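Local atomic coordinates of glycosyl hydrolase, family 31/fibronectin type III domain protein (Clostridium perfringens, PDB entry 4UAP), a protein that binds galacto-configured sugars such as GalNAc through a calcium-containing, family 32 carbohydrate-binding module of a glycoside hydrolase, probably helping the enzyme hold its glycan substrates. Residues L53-F61 with T139-F147. Sequence-based numbering, arbitrary orientation.
Sequences LPFEMTFEF and TLAINEIEF. With CA (calcium ion), chain D.
The hydrophobic core of the CBM32 beta-sandwich is formed here by side chains of strand 55-61 and the 141-147 part of strand 141-149, which belong to opposing sheets: their axes approach to 10.6 Å and run in roughly the same direction, 31° apart, and contact is almost wholly through side chains. At one end three phenylalanines cluster. Phe147 sets CZ over one face of the Phe59 ring, 3.5 Å from Phe59 CG and offset toward the rim, with the two planes inclined at 51°. Phe61 presents its edge to the face of Phe147 in a T-shaped pair, the planes at 80°; Ile6 of strand 6-9 also touches Phe59 and Phe147. Further along, Ile145 CD1 meets Phe59 CZ at 3.7 Å, the two side chains crossing at about a right angle. Met57 bends at its last torsion, and Met57 CE comes tip to tip with Ile142 CD1 at 3.8 Å. Between Ile142 and Ile145 the chain reaches the calcium ion: Asn143 O and Glu144 OE2 bind it, alongside Lys23, Asp26, Thr28 and Ser35, while Gly27 N is hydrogen-bonded to Glu144 OE1. At the end nearer the GalNAc, Leu53 CD2 packs against Leu140 CD2 at 4.0 Å, while the other methyl of Leu53, CD1, lies 3.7 Å from the backbone Thr139 O.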
loop_
_atom_site.group_PDB
_atom_site.type_symbol
_atom_site.label_atom_id
_atom_site.label_comp_id
_atom_site.label_asym_id
_atom_site.label_seq_id
_atom_site.Cartn_x
_atom_site.Cartn_y
_atom_site.Cartn_z
ATOM N N LEU A 53 10.438 7.057 2.993
ATOM C CA LEU A 53 9.102 7.579 2.761
ATOM C C LEU A 53 9.273 9.043 2.367
ATOM O O LEU A 53 10.243 9.670 2.769
ATOM C CB LEU A 53 8.235 7.431 4.005
ATOM C CG LEU A 53 8.104 5.988 4.496
ATOM C CD1 LEU A 53 7.199 5.917 5.719
ATOM C CD2 LEU A 53 7.562 5.115 3.362
ATOM N N PRO A 54 8.340 9.595 1.580
ATOM C CA PRO A 54 7.116 8.945 1.094
ATOM C C PRO A 54 7.394 7.882 0.034
ATOM O O PRO A 54 8.308 8.027 -0.779
ATOM C CB PRO A 54 6.318 10.111 0.496
ATOM C CG PRO A 54 7.384 11.077 0.035
ATOM C CD PRO A 54 8.457 10.986 1.098
ATOM N N PHE A 55 6.603 6.817 0.043
ATOM C CA PHE A 55 6.760 5.765 -0.956
ATOM C C PHE A 55 5.484 5.633 -1.787
ATOM O O PHE A 55 4.402 5.383 -1.262
ATOM C CB PHE A 55 7.114 4.421 -0.301
ATOM C CG PHE A 55 7.336 3.324 -1.296
ATOM C CD1 PHE A 55 8.476 3.323 -2.090
ATOM C CD2 PHE A 55 6.405 2.306 -1.452
ATOM C CE1 PHE A 55 8.689 2.328 -3.023
ATOM C CE2 PHE A 55 6.604 1.306 -2.394
ATOM C CZ PHE A 55 7.752 1.316 -3.182
ATOM N N GLU A 56 5.637 5.794 -3.092
ATOM C CA GLU A 56 4.521 5.841 -4.019
ATOM C C GLU A 56 4.311 4.495 -4.701
ATOM O O GLU A 56 5.245 3.918 -5.267
ATOM C CB GLU A 56 4.783 6.939 -5.050
ATOM C CG GLU A 56 3.699 7.183 -6.058
ATOM C CD GLU A 56 4.139 8.214 -7.092
ATOM O OE1 GLU A 56 4.752 7.814 -8.108
ATOM O OE2 GLU A 56 3.905 9.420 -6.862
ATOM N N MET A 57 3.079 4.001 -4.634
ATOM C CA MET A 57 2.695 2.729 -5.234
ATOM C C MET A 57 1.608 2.996 -6.280
ATOM O O MET A 57 0.557 3.553 -5.956
ATOM C CB MET A 57 2.185 1.756 -4.162
ATOM C CG MET A 57 3.239 1.290 -3.142
ATOM S SD MET A 57 2.541 0.722 -1.548
ATOM C CE MET A 57 2.195 2.293 -0.758
ATOM N N THR A 58 1.869 2.615 -7.526
ATOM C CA THR A 58 0.938 2.890 -8.617
ATOM C C THR A 58 0.208 1.625 -9.049
ATOM O O THR A 58 0.836 0.599 -9.312
ATOM C CB THR A 58 1.661 3.491 -9.825
ATOM O OG1 THR A 58 2.267 4.728 -9.432
ATOM C CG2 THR A 58 0.677 3.733 -10.991
ATOM N N PHE A 59 -1.117 1.712 -9.120
ATOM C CA PHE A 59 -1.951 0.578 -9.502
ATOM C C PHE A 59 -2.738 0.915 -10.761
ATOM O O PHE A 59 -3.422 1.932 -10.822
ATOM C CB PHE A 59 -2.905 0.202 -8.369
ATOM C CG PHE A 59 -2.194 -0.214 -7.103
ATOM C CD1 PHE A 59 -1.781 0.735 -6.182
ATOM C CD2 PHE A 59 -1.913 -1.547 -6.857
ATOM C CE1 PHE A 59 -1.112 0.361 -5.018
ATOM C CE2 PHE A 59 -1.255 -1.934 -5.687
ATOM C CZ PHE A 59 -0.851 -0.967 -4.776
ATOM N N GLU A 60 -2.635 0.057 -11.761
ATOM C CA GLU A 60 -3.321 0.295 -13.018
ATOM C C GLU A 60 -4.184 -0.893 -13.400
ATOM O O GLU A 60 -3.844 -2.047 -13.124
ATOM C CB GLU A 60 -2.319 0.582 -14.128
ATOM C CG GLU A 60 -1.540 1.853 -13.938
ATOM C CD GLU A 60 -0.449 2.006 -14.975
ATOM O OE1 GLU A 60 0.621 1.380 -14.798
ATOM O OE2 GLU A 60 -0.662 2.740 -15.969
ATOM N N PHE A 61 -5.311 -0.592 -14.027
ATOM C CA PHE A 61 -6.166 -1.611 -14.590
ATOM C C PHE A 61 -6.058 -1.462 -16.111
ATOM O O PHE A 61 -5.806 -0.360 -16.607
ATOM C CB PHE A 61 -7.605 -1.445 -14.092
ATOM C CG PHE A 61 -7.704 -0.937 -12.670
ATOM C CD1 PHE A 61 -7.530 -1.796 -11.589
ATOM C CD2 PHE A 61 -7.973 0.402 -12.414
ATOM C CE1 PHE A 61 -7.624 -1.323 -10.278
ATOM C CE2 PHE A 61 -8.068 0.884 -11.117
ATOM C CZ PHE A 61 -7.891 0.020 -10.042
ATOM N N THR A 139 11.189 3.008 7.289
ATOM C CA THR A 139 10.530 1.757 7.632
ATOM C C THR A 139 9.071 1.751 7.172
ATOM O O THR A 139 8.357 2.741 7.326
ATOM C CB THR A 139 10.598 1.505 9.167
ATOM O OG1 THR A 139 11.962 1.597 9.608
ATOM C CG2 THR A 139 10.042 0.134 9.529
ATOM N N LEU A 140 8.631 0.629 6.612
ATOM C CA LEU A 140 7.252 0.485 6.150
ATOM C C LEU A 140 6.954 -0.974 5.870
ATOM O O LEU A 140 7.747 -1.650 5.212
ATOM C CB LEU A 140 7.012 1.306 4.871
ATOM C CG LEU A 140 5.595 1.191 4.298
ATOM C CD1 LEU A 140 4.589 1.893 5.220
ATOM C CD2 LEU A 140 5.530 1.741 2.889
ATOM N N ALA A 141 5.811 -1.452 6.351
ATOM C CA ALA A 141 5.360 -2.805 6.055
ATOM C C ALA A 141 3.886 -2.779 5.689
ATOM O O ALA A 141 3.063 -2.250 6.433
ATOM C CB ALA A 141 5.598 -3.737 7.248
ATOM N N ILE A 142 3.558 -3.350 4.536
ATOM C CA ILE A 142 2.173 -3.484 4.103
ATOM C C ILE A 142 1.918 -4.932 3.690
ATOM O O ILE A 142 2.693 -5.498 2.923
ATOM C CB ILE A 142 1.863 -2.527 2.928
ATOM C CG1 ILE A 142 2.079 -1.070 3.363
ATOM C CG2 ILE A 142 0.442 -2.755 2.409
ATOM C CD1 ILE A 142 1.974 -0.047 2.193
ATOM N N ASN A 143 0.849 -5.536 4.209
ATOM C CA ASN A 143 0.532 -6.930 3.889
ATOM C C ASN A 143 -0.018 -7.123 2.483
ATOM O O ASN A 143 0.328 -8.067 1.790
ATOM C CB ASN A 143 -0.498 -7.492 4.879
ATOM C CG ASN A 143 -0.039 -7.413 6.309
ATOM O OD1 ASN A 143 1.109 -7.054 6.591
ATOM N ND2 ASN A 143 -0.934 -7.767 7.234
ATOM N N GLU A 144 -0.912 -6.234 2.079
ATOM C CA GLU A 144 -1.697 -6.450 0.872
ATOM C C GLU A 144 -2.525 -5.212 0.616
ATOM O O GLU A 144 -2.881 -4.502 1.553
ATOM C CB GLU A 144 -2.618 -7.680 1.019
ATOM C CG GLU A 144 -3.340 -8.109 -0.291
ATOM C CD GLU A 144 -2.533 -9.109 -1.122
ATOM O OE1 GLU A 144 -3.029 -9.572 -2.167
ATOM O OE2 GLU A 144 -1.391 -9.438 -0.734
ATOM N N ILE A 145 -2.817 -4.946 -0.650
ATOM C CA ILE A 145 -3.804 -3.942 -0.995
ATOM C C ILE A 145 -4.773 -4.599 -1.962
ATOM O O ILE A 145 -4.350 -5.155 -2.972
ATOM C CB ILE A 145 -3.168 -2.676 -1.619
ATOM C CG1 ILE A 145 -2.223 -2.015 -0.601
ATOM C CG2 ILE A 145 -4.268 -1.699 -2.066
ATOM C CD1 ILE A 145 -1.444 -0.780 -1.136
ATOM N N GLU A 146 -6.059 -4.571 -1.614
ATOM C CA GLU A 146 -7.124 -5.206 -2.399
ATOM C C GLU A 146 -8.074 -4.178 -2.991
ATOM O O GLU A 146 -8.399 -3.188 -2.336
ATOM C CB GLU A 146 -7.932 -6.177 -1.529
ATOM C CG GLU A 146 -7.146 -7.357 -1.026
ATOM C CD GLU A 146 -8.013 -8.354 -0.304
ATOM O OE1 GLU A 146 -9.084 -7.950 0.202
ATOM O OE2 GLU A 146 -7.624 -9.540 -0.244
ATOM N N PHE A 147 -8.535 -4.432 -4.214
ATOM C CA PHE A 147 -9.456 -3.526 -4.903
ATOM C C PHE A 147 -10.799 -4.224 -5.120
ATOM O O PHE A 147 -10.848 -5.359 -5.588
ATOM C CB PHE A 147 -8.851 -3.060 -6.240
ATOM C CG PHE A 147 -7.611 -2.220 -6.071
ATOM C CD1 PHE A 147 -6.387 -2.816 -5.806
ATOM C CD2 PHE A 147 -7.679 -0.839 -6.137
ATOM C CE1 PHE A 147 -5.249 -2.050 -5.618
ATOM C CE2 PHE A 147 -6.553 -0.063 -5.962
ATOM C CZ PHE A 147 -5.330 -0.670 -5.698
HETATM CA CA CA D . 0.578 -9.877 0.401
#